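Local coordinates for ribonucleoside-diphosphate reductase (Pseudomonas aeruginosa, PDB 5IM3), which binds dATP as an allosteric nucleotide and probably catalyses the reduction of ribonucleoside diphosphates to deoxyribonucleoside diphosphates for DNA synthesis, at residues 851-856 with 878-882; 277-283 with 337-342. One frame throughout, in Å; residues are numbered along the deposited sequence.

Contact 1 of 2, residues 851-856 with 878-882; sequences AFEVET and LYIAG
Leu878 opens the strand 878-881 by laying CD2 against Thr856 CG2, a methyl-to-methyl touch between side chains that cross at about a right angle. Tyr879 takes part with both its ring and its backbone. With CG beside its own backbone N (chi1 -56°), the ring stands against the loop and takes Ala851 CB almost over its centre, a CH-pi contact 3.8 Å from CB to the ring centroid. The same ring presents its edge to the face of Phe852; the planes are 86° apart, a T-shaped pair, and Tyr879 CB also rests over that Phe852 face, toward the rim. The phenol OH turns elsewhere, to Glu786. The hydroxyl OG1 of Thr856 donates to Tyr879 O at 2.8 Å, tilted 30° from the carbonyl plane; the bond ties the loop at Thr856 to the strand backbone. Ile880 turns CB away from the loop, but CG1 comes to 3.5 Å from Thr856 OG1, and Ile880 O lies at the edge of the Phe852 ring, 3.7 Å from CE1. Ala881 finishes the contact, its CB near Phe852 O and CD1. Strand 878-881, helix 885-897 and the parallel strand 906-909 form a beta-alpha-beta crossover: Arg907 and Leu909 also touch Phe852, while the linking helix packs against Thr856, Leu878 and Ile880.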
loop_
_atom_site.group_PDB
_atom_site.type_symbol
_atom_site.label_atom_id
_atom_site.label_comp_id
_atom_site.label_asym_id
_atom_site.label_seq_id
_atom_site.Cartn_x
_atom_site.Cartn_y
_atom_site.Cartn_z
ATOM N N ALA A 851 14.992 -21.941 16.102
ATOM C CA ALA A 851 13.754 -21.546 16.769
ATOM C C ALA A 851 12.664 -21.132 15.784
ATOM O O ALA A 851 11.489 -21.453 15.980
ATOM C CB ALA A 851 14.041 -20.408 17.745
ATOM N N PHE A 852 13.026 -20.402 14.725
ATOM C CA PHE A 852 12.020 -19.917 13.785
ATOM C C PHE A 852 11.649 -20.934 12.715
ATOM O O PHE A 852 10.736 -20.666 11.929
ATOM C CB PHE A 852 12.494 -18.627 13.115
ATOM C CG PHE A 852 12.113 -17.392 13.871
ATOM C CD1 PHE A 852 10.783 -17.033 13.999
ATOM C CD2 PHE A 852 13.078 -16.591 14.455
ATOM C CE1 PHE A 852 10.418 -15.905 14.695
ATOM C CE2 PHE A 852 12.720 -15.456 15.153
ATOM C CZ PHE A 852 11.389 -15.113 15.275
ATOM N N GLU A 853 12.321 -22.085 12.661
ATOM C CA GLU A 853 11.940 -23.153 11.741
ATOM C C GLU A 853 11.512 -24.408 12.493
ATOM O O GLU A 853 11.522 -25.503 11.929
ATOM C CB GLU A 853 13.072 -23.453 10.749
ATOM C CG GLU A 853 14.487 -23.315 11.297
ATOM C CD GLU A 853 15.521 -23.020 10.231
ATOM O OE1 GLU A 853 15.190 -22.328 9.243
ATOM O OE2 GLU A 853 16.674 -23.459 10.394
ATOM N N VAL A 854 11.130 -24.264 13.761
ATOM C CA VAL A 854 10.374 -25.274 14.492
ATOM C C VAL A 854 8.954 -24.751 14.648
ATOM O O VAL A 854 8.751 -23.617 15.101
ATOM C CB VAL A 854 10.993 -25.582 15.868
ATOM C CG1 VAL A 854 10.126 -26.583 16.627
ATOM C CG2 VAL A 854 12.405 -26.125 15.715
ATOM N N GLU A 855 7.975 -25.571 14.279
ATOM C CA GLU A 855 6.588 -25.147 14.384
ATOM C C GLU A 855 6.230 -24.880 15.840
ATOM O O GLU A 855 6.641 -25.612 16.746
ATOM C CB GLU A 855 5.660 -26.203 13.790
ATOM C CG GLU A 855 5.871 -26.429 12.305
ATOM C CD GLU A 855 4.845 -27.367 11.718
ATOM O OE1 GLU A 855 3.637 -27.094 11.885
ATOM O OE2 GLU A 855 5.239 -28.379 11.099
ATOM N N THR A 856 5.460 -23.815 16.058
ATOM C CA THR A 856 5.168 -23.363 17.414
ATOM C C THR A 856 4.431 -24.425 18.218
ATOM O O THR A 856 4.573 -24.484 19.444
ATOM C CB THR A 856 4.353 -22.071 17.354
ATOM O OG1 THR A 856 5.000 -21.143 16.474
ATOM C CG2 THR A 856 4.227 -21.438 18.733
ATOM N N LEU A 878 7.685 -17.675 22.528
ATOM C CA LEU A 878 7.125 -18.311 21.347
ATOM C C LEU A 878 7.675 -17.641 20.099
ATOM O O LEU A 878 7.789 -16.412 20.036
ATOM C CB LEU A 878 5.597 -18.254 21.355
ATOM C CG LEU A 878 4.913 -19.127 22.411
ATOM C CD1 LEU A 878 3.409 -18.970 22.318
ATOM C CD2 LEU A 878 5.294 -20.593 22.261
ATOM N N TYR A 879 8.026 -18.467 19.116
ATOM C CA TYR A 879 8.612 -18.011 17.864
ATOM C C TYR A 879 7.658 -18.366 16.735
ATOM O O TYR A 879 7.271 -19.528 16.586
ATOM C CB TYR A 879 9.985 -18.648 17.647
ATOM C CG TYR A 879 10.933 -18.383 18.791
ATOM C CD1 TYR A 879 10.926 -19.187 19.923
ATOM C CD2 TYR A 879 11.823 -17.320 18.746
ATOM C CE1 TYR A 879 11.786 -18.943 20.975
ATOM C CE2 TYR A 879 12.688 -17.072 19.792
ATOM C CZ TYR A 879 12.663 -17.883 20.903
ATOM O OH TYR A 879 13.524 -17.630 21.945
ATOM N N ILE A 880 7.270 -17.365 15.954
ATOM C CA ILE A 880 6.276 -17.535 14.907
ATOM C C ILE A 880 6.792 -16.845 13.655
ATOM O O ILE A 880 6.922 -15.615 13.628
ATOM C CB ILE A 880 4.907 -16.973 15.311
ATOM C CG1 ILE A 880 4.374 -17.732 16.531
ATOM C CG2 ILE A 880 3.937 -17.059 14.133
ATOM C CD1 ILE A 880 3.018 -17.269 17.015
ATOM N N ALA A 881 7.090 -17.632 12.628
ATOM C CA ALA A 881 7.331 -17.099 11.298
ATOM C C ALA A 881 6.035 -17.144 10.499
ATOM O O ALA A 881 5.144 -17.954 10.770
ATOM C CB ALA A 881 8.429 -17.887 10.584
ATOM N N GLY A 882 5.934 -16.256 9.516
ATOM C CA GLY A 882 4.699 -16.094 8.775
ATOM C C GLY A 882 3.920 -14.903 9.290
ATOM O O GLY A 882 3.404 -14.101 8.506
#

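Contact 2 of 2, residues 277-283 with 337-342; sequences EFDLEKL and REARAI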
loop_
_atom_site.group_PDB
_atom_site.type_symbol
_atom_site.label_atom_id
_atom_site.label_comp_id
_atom_site.label_asym_id
_atom_site.label_seq_id
_atom_site.Cartn_x
_atom_site.Cartn_y
_atom_site.Cartn_z
ATOM N N GLU A 277 34.273 -18.079 60.542
ATOM C CA GLU A 277 33.860 -19.123 61.472
ATOM C C GLU A 277 33.910 -20.516 60.856
ATOM O O GLU A 277 33.654 -21.496 61.563
ATOM C CB GLU A 277 32.446 -18.836 61.989
ATOM C CG GLU A 277 32.314 -17.514 62.744
ATOM C CD GLU A 277 30.873 -17.172 63.087
ATOM O OE1 GLU A 277 29.960 -17.884 62.612
ATOM O OE2 GLU A 277 30.652 -16.189 63.825
ATOM N N PHE A 278 34.215 -20.625 59.565
ATOM C CA PHE A 278 34.369 -21.917 58.920
ATOM C C PHE A 278 35.767 -22.470 59.172
ATOM O O PHE A 278 36.701 -21.741 59.518
ATOM C CB PHE A 278 34.132 -21.810 57.413
ATOM C CG PHE A 278 32.685 -21.738 57.021
ATOM C CD1 PHE A 278 32.015 -20.525 57.004
ATOM C CD2 PHE A 278 31.997 -22.882 56.644
ATOM C CE1 PHE A 278 30.685 -20.455 56.632
ATOM C CE2 PHE A 278 30.665 -22.816 56.270
ATOM C CZ PHE A 278 30.010 -21.601 56.263
ATOM N N ASP A 279 35.903 -23.781 58.986
ATOM C CA ASP A 279 37.204 -24.442 59.078
ATOM C C ASP A 279 37.841 -24.362 57.697
ATOM O O ASP A 279 37.654 -25.234 56.849
ATOM C CB ASP A 279 37.051 -25.880 59.558
ATOM C CG ASP A 279 38.379 -26.526 59.884
ATOM O OD1 ASP A 279 39.338 -26.342 59.105
ATOM O OD2 ASP A 279 38.465 -27.212 60.923
ATOM N N LEU A 280 38.612 -23.297 57.473
ATOM C CA LEU A 280 39.134 -23.033 56.138
ATOM C C LEU A 280 40.156 -24.079 55.707
ATOM O O LEU A 280 40.284 -24.354 54.509
ATOM C CB LEU A 280 39.744 -21.633 56.088
ATOM C CG LEU A 280 38.780 -20.511 56.492
ATOM C CD1 LEU A 280 39.491 -19.168 56.534
ATOM C CD2 LEU A 280 37.582 -20.453 55.548
ATOM N N GLU A 281 40.889 -24.671 56.654
ATOM C CA GLU A 281 41.825 -25.731 56.293
ATOM C C GLU A 281 41.083 -26.914 55.683
ATOM O O GLU A 281 41.492 -27.456 54.649
ATOM C CB GLU A 281 42.629 -26.166 57.522
ATOM C CG GLU A 281 43.849 -27.021 57.199
ATOM C CD GLU A 281 43.620 -28.501 57.441
ATOM O OE1 GLU A 281 42.450 -28.922 57.536
ATOM O OE2 GLU A 281 44.616 -29.247 57.552
ATOM N N LYS A 282 39.976 -27.317 56.308
ATOM C CA LYS A 282 39.171 -28.416 55.787
ATOM C C LYS A 282 38.529 -28.055 54.451
ATOM O O LYS A 282 38.476 -28.887 53.536
ATOM C CB LYS A 282 38.107 -28.791 56.813
ATOM C CG LYS A 282 37.384 -30.101 56.553
ATOM C CD LYS A 282 36.290 -30.339 57.598
ATOM C CE LYS A 282 36.848 -30.385 59.024
ATOM N NZ LYS A 282 35.783 -30.489 60.052
ATOM N N LEU A 283 38.028 -26.826 54.317
ATOM C CA LEU A 283 37.454 -26.403 53.043
ATOM C C LEU A 283 38.527 -26.226 51.981
ATOM O O LEU A 283 38.264 -26.443 50.792
ATOM C CB LEU A 283 36.676 -25.099 53.214
ATOM C CG LEU A 283 35.499 -25.115 54.190
ATOM C CD1 LEU A 283 34.837 -23.750 54.228
ATOM C CD2 LEU A 283 34.488 -26.193 53.820
ATOM N N ARG A 337 28.376 -26.873 59.205
ATOM C CA ARG A 337 28.851 -25.844 58.283
ATOM C C ARG A 337 29.696 -26.410 57.147
ATOM O O ARG A 337 29.422 -26.164 55.968
ATOM C CB ARG A 337 29.667 -24.808 59.059
ATOM C CG ARG A 337 28.895 -23.591 59.523
ATOM C CD ARG A 337 29.840 -22.620 60.217
ATOM N NE ARG A 337 29.364 -21.238 60.178
ATOM C CZ ARG A 337 28.712 -20.630 61.165
ATOM N NH1 ARG A 337 28.443 -21.273 62.299
ATOM N NH2 ARG A 337 28.334 -19.369 61.022
ATOM N N GLU A 338 30.746 -27.159 57.492
ATOM C CA GLU A 338 31.709 -27.599 56.486
ATOM C C GLU A 338 31.116 -28.672 55.581
ATOM O O GLU A 338 31.245 -28.601 54.353
ATOM C CB GLU A 338 32.980 -28.108 57.168
ATOM C CG GLU A 338 33.850 -27.010 57.774
ATOM C CD GLU A 338 33.270 -26.421 59.047
ATOM O OE1 GLU A 338 32.452 -27.099 59.705
ATOM O OE2 GLU A 338 33.636 -25.274 59.390
ATOM N N ALA A 339 30.464 -29.679 56.169
ATOM C CA ALA A 339 29.887 -30.756 55.371
ATOM C C ALA A 339 28.893 -30.213 54.348
ATOM O O ALA A 339 28.919 -30.600 53.174
ATOM C CB ALA A 339 29.217 -31.779 56.288
ATOM N N ARG A 340 28.008 -29.311 54.773
ATOM C CA ARG A 340 27.041 -28.733 53.842
ATOM C C ARG A 340 27.714 -27.795 52.849
ATOM O O ARG A 340 27.342 -27.764 51.670
ATOM C CB ARG A 340 25.939 -28.003 54.613
ATOM C CG ARG A 340 25.117 -28.910 55.520
ATOM C CD ARG A 340 24.413 -30.006 54.731
ATOM N NE ARG A 340 23.625 -30.883 55.586
ATOM C CZ ARG A 340 22.935 -31.932 55.148
ATOM N NH1 ARG A 340 22.923 -32.231 53.855
ATOM N NH2 ARG A 340 22.251 -32.683 56.003
ATOM N N ALA A 341 28.705 -27.023 53.298
ATOM C CA ALA A 341 29.426 -26.149 52.378
ATOM C C ALA A 341 30.114 -26.957 51.285
ATOM O O ALA A 341 30.108 -26.563 50.114
ATOM C CB ALA A 341 30.446 -25.301 53.140
ATOM N N ILE A 342 30.707 -28.098 51.647
ATOM C CA ILE A 342 31.336 -28.954 50.647
ATOM C C ILE A 342 30.284 -29.537 49.711
ATOM O O ILE A 342 30.489 -29.609 48.493
ATOM C CB ILE A 342 32.165 -30.056 51.336
ATOM C CG1 ILE A 342 33.360 -29.434 52.065
ATOM C CG2 ILE A 342 32.637 -31.104 50.322
ATOM C CD1 ILE A 342 34.105 -30.403 52.969
#
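The ring of Phe278 carries the aliphatic chain of Arg337 on one face: CD sits over the ring centre, 4.0 Å from the centroid, a CH-pi contact. Arg337 O lies at the edge of the ring, in its plane, near CE2. The chain of Arg337 runs extended from CG to NE and carries the guanidinium past the ring, the two planes standing 85° apart, so that Phe278 CE1 meets the edge of the guanidinium and any cation-pi attraction is long and weak. Over a guanidinium face comes Glu277, whose OE1 forms a salt bridge with Arg337 NH2 at 2.7 Å; carboxylate and guanidinium planes stand 80° apart, and OE1 is the oxygen that touches. Arg337 NE is buried here and has no partner in the model.

Two helix beginnings meet in this contact, that of 280-286 and that of 337-349 in the all-alpha region. Asp279 is the N-cap of the first: OD1 accepts from Lys282 N at 3.0 Å, reached from above the carboxylate plane. The backbone N-H of Asp279 is spent across the contact, donating to Glu338 OE2 at 2.7 Å on the anti side of that carboxylate. A bend at chi2 (74°) folds the Glu338 chain back toward the Asp279 backbone, and Lys282 CD lies across Glu338 CB. Deeper in, Leu283 CD2 reaches Ile342 CG1 at 3.9 Å and also meets Ala341 CB, which touches Phe278 CE2 as well. Met328 of helix 319-330 packs on both Phe278 and Leu283, and Leu258 of helix 250-267 adds to the apolar surroundings of Leu283.

In the fold
The two contacts are independent examples of local packing in one long chain. Contact 2 closes before contact 1 opens along the sequence, and they lie on opposite sides of the chain's centre, with centres 49 Å apart and nearest atoms about 34 Å apart. Contact 1 is the more central, its centre about 18 Å from the centre of the chain against about 33 Å for contact 2. The first joins a loop to a strand late in the barrel domain; the second sets the start of helix 280-286 against the start of helix 337-349, at the all-alpha region. Both lie away from the dATP sites, and neither segment pair touches another subunit of the four-chain assembly.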